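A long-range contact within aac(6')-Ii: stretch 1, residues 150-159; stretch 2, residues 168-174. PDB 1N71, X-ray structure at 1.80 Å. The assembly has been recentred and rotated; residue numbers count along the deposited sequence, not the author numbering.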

ATOM      1  N   LEU A 150       1.949  10.110 -18.025  1.00 21.42           N
ATOM      2  CA  LEU A 150       3.246   9.443 -17.995  1.00 20.14           C
ATOM      3  C   LEU A 150       3.093   7.936 -18.167  1.00 19.78           C
ATOM      4  O   LEU A 150       4.042   7.181 -17.967  1.00 19.22           O
ATOM      5  CB  LEU A 150       3.988   9.751 -16.693  1.00 20.63           C
ATOM      6  CG  LEU A 150       4.375  11.222 -16.550  1.00 23.47           C
ATOM      7  CD1 LEU A 150       5.213  11.420 -15.303  1.00 22.99           C
ATOM      8  CD2 LEU A 150       5.147  11.662 -17.791  1.00 26.32           C
ATOM      9  N   GLY A 151       1.890   7.502 -18.524  1.00 17.80           N
ATOM     10  CA  GLY A 151       1.664   6.084 -18.751  1.00 17.62           C
ATOM     11  C   GLY A 151       1.097   5.281 -17.601  1.00 16.87           C
ATOM     12  O   GLY A 151       0.947   4.060 -17.720  1.00 17.03           O
ATOM     13  N   TYR A 152       0.793   5.936 -16.487  1.00 15.05           N
ATOM     14  CA  TYR A 152       0.223   5.221 -15.346  1.00 16.32           C
ATOM     15  C   TYR A 152      -1.278   5.106 -15.543  1.00 15.73           C
ATOM     16  O   TYR A 152      -1.895   5.951 -16.189  1.00 16.06           O
ATOM     17  CB  TYR A 152       0.528   5.941 -14.027  1.00 14.40           C
ATOM     18  CG  TYR A 152       1.995   5.894 -13.657  1.00 16.27           C
ATOM     19  CD1 TYR A 152       2.947   6.578 -14.415  1.00 15.36           C
ATOM     20  CD2 TYR A 152       2.444   5.099 -12.600  1.00 14.59           C
ATOM     21  CE1 TYR A 152       4.313   6.463 -14.138  1.00 15.29           C
ATOM     22  CE2 TYR A 152       3.811   4.975 -12.315  1.00 15.94           C
ATOM     23  CZ  TYR A 152       4.735   5.657 -13.092  1.00 14.93           C
ATOM     24  OH  TYR A 152       6.080   5.506 -12.849  1.00 17.98           O
ATOM     25  N   LYS A 153      -1.860   4.058 -14.980  1.00 14.57           N
ATOM     26  CA  LYS A 153      -3.292   3.817 -15.105  1.00 14.47           C
ATOM     27  C   LYS A 153      -3.919   3.636 -13.733  1.00 12.72           C
ATOM     28  O   LYS A 153      -3.291   3.095 -12.833  1.00 11.99           O
ATOM     29  CB  LYS A 153      -3.502   2.554 -15.952  1.00 17.40           C
ATOM     30  CG  LYS A 153      -4.849   1.867 -15.808  1.00 20.27           C
ATOM     31  CD  LYS A 153      -4.903   0.606 -16.681  1.00 21.68           C
ATOM     32  CE  LYS A 153      -6.263  -0.070 -16.611  1.00 26.48           C
ATOM     33  NZ  LYS A 153      -6.427  -1.115 -17.668  1.00 25.24           N
ATOM     34  N   ILE A 154      -5.151   4.100 -13.557  1.00 14.26           N
ATOM     35  CA  ILE A 154      -5.813   3.900 -12.274  1.00 11.62           C
ATOM     36  C   ILE A 154      -6.197   2.428 -12.251  1.00 13.66           C
ATOM     37  O   ILE A 154      -6.951   1.962 -13.112  1.00 15.12           O
ATOM     38  CB  ILE A 154      -7.093   4.752 -12.133  1.00 14.21           C
ATOM     39  CG1 ILE A 154      -6.733   6.243 -12.188  1.00 12.77           C
ATOM     40  CG2 ILE A 154      -7.800   4.403 -10.806  1.00 11.19           C
ATOM     41  CD1 ILE A 154      -7.944   7.191 -12.206  1.00 14.01           C
ATOM     42  N   VAL A 155      -5.675   1.698 -11.271  1.00 12.38           N
ATOM     43  CA  VAL A 155      -5.948   0.272 -11.145  1.00 13.43           C
ATOM     44  C   VAL A 155      -6.713  -0.063  -9.875  1.00 13.67           C
ATOM     45  O   VAL A 155      -6.952  -1.230  -9.574  1.00 14.09           O
ATOM     46  CB  VAL A 155      -4.651  -0.544 -11.140  1.00 13.25           C
ATOM     47  CG1 VAL A 155      -3.959  -0.427 -12.491  1.00 14.12           C
ATOM     48  CG2 VAL A 155      -3.732  -0.051 -10.023  1.00 15.46           C
ATOM     49  N   GLY A 156      -7.089   0.957  -9.118  1.00 13.81           N
ATOM     50  CA  GLY A 156      -7.839   0.693  -7.907  1.00 13.61           C
ATOM     51  C   GLY A 156      -8.135   1.944  -7.118  1.00 14.62           C
ATOM     52  O   GLY A 156      -7.570   3.004  -7.385  1.00 13.35           O
ATOM     53  N   VAL A 157      -9.036   1.814  -6.149  1.00 13.09           N
ATOM     54  CA  VAL A 157      -9.411   2.916  -5.277  1.00 14.37           C
ATOM     55  C   VAL A 157      -9.637   2.376  -3.873  1.00 15.09           C
ATOM     56  O   VAL A 157      -9.977   1.211  -3.691  1.00 16.87           O
ATOM     57  CB  VAL A 157     -10.721   3.625  -5.734  1.00 16.08           C
ATOM     58  CG1 VAL A 157     -10.495   4.340  -7.064  1.00 16.92           C
ATOM     59  CG2 VAL A 157     -11.864   2.610  -5.842  1.00 16.58           C
ATOM     60  N   LEU A 158      -9.424   3.231  -2.883  1.00 13.91           N
ATOM     61  CA  LEU A 158      -9.626   2.859  -1.492  1.00 15.14           C
ATOM     62  C   LEU A 158     -10.747   3.757  -0.980  1.00 15.75           C
ATOM     63  O   LEU A 158     -10.514   4.895  -0.570  1.00 15.78           O
ATOM     64  CB  LEU A 158      -8.350   3.089  -0.690  1.00 16.29           C
ATOM     65  CG  LEU A 158      -8.418   2.719   0.791  1.00 20.78           C
ATOM     66  CD1 LEU A 158      -9.093   1.362   0.968  1.00 21.23           C
ATOM     67  CD2 LEU A 158      -7.009   2.713   1.364  1.00 22.00           C
ATOM     68  N   PRO A 159     -11.985   3.251  -1.000  1.00 16.84           N
ATOM     69  CA  PRO A 159     -13.136   4.036  -0.542  1.00 18.02           C
ATOM     70  C   PRO A 159     -13.045   4.565   0.891  1.00 18.40           C
ATOM     71  O   PRO A 159     -12.684   3.835   1.816  1.00 18.32           O
ATOM     72  CB  PRO A 159     -14.310   3.068  -0.724  1.00 16.71           C
ATOM     73  CG  PRO A 159     -13.852   2.185  -1.867  1.00 17.23           C
ATOM     74  CD  PRO A 159     -12.411   1.924  -1.476  1.00 17.89           C
ATOM     75  N   ASP A 168      -8.444   7.166  -1.742  1.00 16.60           N
ATOM     76  CA  ASP A 168      -7.073   7.181  -2.208  1.00 16.30           C
ATOM     77  C   ASP A 168      -7.248   6.533  -3.575  1.00 15.47           C
ATOM     78  O   ASP A 168      -8.074   5.632  -3.737  1.00 15.39           O
ATOM     79  CB  ASP A 168      -6.149   6.331  -1.324  1.00 17.82           C
ATOM     80  CG  ASP A 168      -4.667   6.555  -1.644  1.00 23.93           C
ATOM     81  OD1 ASP A 168      -4.348   7.569  -2.299  1.00 25.27           O
ATOM     82  OD2 ASP A 168      -3.821   5.730  -1.233  1.00 25.09           O
ATOM     83  N   ILE A 169      -6.512   7.017  -4.566  1.00 15.21           N
ATOM     84  CA  ILE A 169      -6.599   6.476  -5.914  1.00 14.25           C
ATOM     85  C   ILE A 169      -5.284   5.763  -6.211  1.00 14.26           C
ATOM     86  O   ILE A 169      -4.224   6.384  -6.153  1.00 14.12           O
ATOM     87  CB  ILE A 169      -6.801   7.603  -6.941  1.00 12.57           C
ATOM     88  CG1 ILE A 169      -8.093   8.369  -6.623  1.00 15.99           C
ATOM     89  CG2 ILE A 169      -6.850   7.024  -8.347  1.00 15.04           C
ATOM     90  CD1 ILE A 169      -8.277   9.663  -7.426  1.00 12.22           C
ATOM     91  N   TRP A 170      -5.355   4.468  -6.516  1.00 12.85           N
ATOM     92  CA  TRP A 170      -4.160   3.678  -6.814  1.00 13.22           C
ATOM     93  C   TRP A 170      -3.872   3.644  -8.311  1.00 13.28           C
ATOM     94  O   TRP A 170      -4.736   3.284  -9.107  1.00 13.13           O
ATOM     95  CB  TRP A 170      -4.322   2.236  -6.318  1.00 15.90           C
ATOM     96  CG  TRP A 170      -4.092   2.039  -4.855  1.00 21.95           C
ATOM     97  CD1 TRP A 170      -2.972   2.376  -4.143  1.00 24.07           C
ATOM     98  CD2 TRP A 170      -4.972   1.385  -3.930  1.00 23.11           C
ATOM     99  NE1 TRP A 170      -3.099   1.965  -2.837  1.00 26.75           N
ATOM    100  CE2 TRP A 170      -4.316   1.355  -2.679  1.00 25.19           C
ATOM    101  CE3 TRP A 170      -6.248   0.817  -4.040  1.00 24.91           C
ATOM    102  CZ2 TRP A 170      -4.894   0.779  -1.542  1.00 25.11           C
ATOM    103  CZ3 TRP A 170      -6.825   0.242  -2.909  1.00 24.60           C
ATOM    104  CH2 TRP A 170      -6.144   0.229  -1.675  1.00 26.10           C
ATOM    105  N   MET A 171      -2.648   4.005  -8.681  1.00 12.67           N
ATOM    106  CA  MET A 171      -2.234   4.011 -10.075  1.00 11.36           C
ATOM    107  C   MET A 171      -0.973   3.166 -10.239  1.00 12.87           C
ATOM    108  O   MET A 171      -0.164   3.054  -9.318  1.00 11.88           O
ATOM    109  CB  MET A 171      -1.973   5.441 -10.533  1.00 12.02           C
ATOM    110  CG  MET A 171      -3.169   6.361 -10.321  1.00 13.02           C
ATOM    111  SD  MET A 171      -2.951   7.967 -11.061  1.00 14.29           S
ATOM    112  CE  MET A 171      -2.951   7.540 -12.796  1.00 14.21           C
ATOM    113  N   ALA A 172      -0.797   2.578 -11.414  1.00 12.58           N
ATOM    114  CA  ALA A 172       0.369   1.738 -11.630  1.00 12.18           C
ATOM    115  C   ALA A 172       0.802   1.718 -13.081  1.00 13.14           C
ATOM    116  O   ALA A 172       0.025   2.026 -13.992  1.00 13.87           O
ATOM    117  CB  ALA A 172       0.074   0.319 -11.151  1.00 11.31           C
ATOM    118  N   LYS A 173       2.057   1.353 -13.281  1.00 12.70           N
ATOM    119  CA  LYS A 173       2.633   1.265 -14.608  1.00 13.96           C
ATOM    120  C   LYS A 173       3.689   0.170 -14.588  1.00 14.19           C
ATOM    121  O   LYS A 173       4.449   0.045 -13.629  1.00 12.52           O
ATOM    122  CB  LYS A 173       3.282   2.601 -14.995  1.00 15.27           C
ATOM    123  CG  LYS A 173       3.966   2.597 -16.363  1.00 15.50           C
ATOM    124  CD  LYS A 173       4.653   3.936 -16.645  1.00 14.24           C
ATOM    125  CE  LYS A 173       5.335   3.946 -18.004  1.00 17.67           C
ATOM    126  NZ  LYS A 173       6.062   5.237 -18.254  1.00 16.62           N
ATOM    127  N   THR A 174       3.700  -0.658 -15.623  1.00 16.63           N
ATOM    128  CA  THR A 174       4.715  -1.692 -15.732  1.00 17.45           C
ATOM    129  C   THR A 174       5.736  -0.982 -16.618  1.00 18.02           C
ATOM    130  O   THR A 174       5.415  -0.531 -17.717  1.00 16.57           O
ATOM    131  CB  THR A 174       4.134  -2.958 -16.367  1.00 18.89           C
ATOM    132  OG1 THR A 174       3.367  -3.656 -15.371  1.00 20.44           O
ATOM    133  CG2 THR A 174       5.232  -3.860 -16.886  1.00 16.26           C
TER
HETATM  134  O   HOH W   1      -0.173   1.697 -16.782  1.00 15.61           O

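A beta bulge interrupts the antiparallel pairing of these two strands. Ile154 lies across from Met171, but Gly156 lies across from Trp170, so Val155 is the extra residue. Trp170 O accepts from two successive amides at the bulge. Val155 N donates to Trp170 O at 2.8 Å, and Gly156 N makes a weak bond to Trp170 O at 3.3 Å.

Regular pairing continues on each side of the bulge. Lys153 N donates to Ala172 O, and Ala172 N donates to Lys153 O, both at 2.9 Å. Beyond the bulge, Trp170 N donates to Gly156 O at 2.8 Å. Leu158 N then donates to Asp168 O at 2.9 Å, and Asp168 N returns a longer bond to Leu158 O at 3.3 Å.

Ile154, Val157, Ile169 and Met171 share one face of the sheet. Their apolar side chains are buried there. Ile154 CG2 meets Ile169 CG2 at 3.7 Å, and Ile154 CG1 lies 4.0 Å from Met171 CG.

Trp170 points to the other face and has the largest area covered by the opposing stretch. Its ring passes alongside Gly156, which meets it at the edge. A CB on Gly156 would sit a tight 3.3 Å from Trp170 CE3, so glycine suits this place. Farther along the ring, Leu158 CB makes an off-centre CH-pi contact, 3.7 Å from Trp170 CH2. Val155 CG2 packs 4.0 Å from Ala172 CB.

Lys173 closes the other end with its side chain fully extended. Lys173 CB lies over the face of the Tyr152 ring, 3.6 Å from the ring centroid. The amine then reaches the loop, where Lys173 NZ donates to Leu150 O at 2.8 Å. The methylenes thus cover the aromatic ring while the charged end finds a carbonyl. One water donates to both Gly151 O and Ala172 O, bridging the stretches where the strand pairing ends.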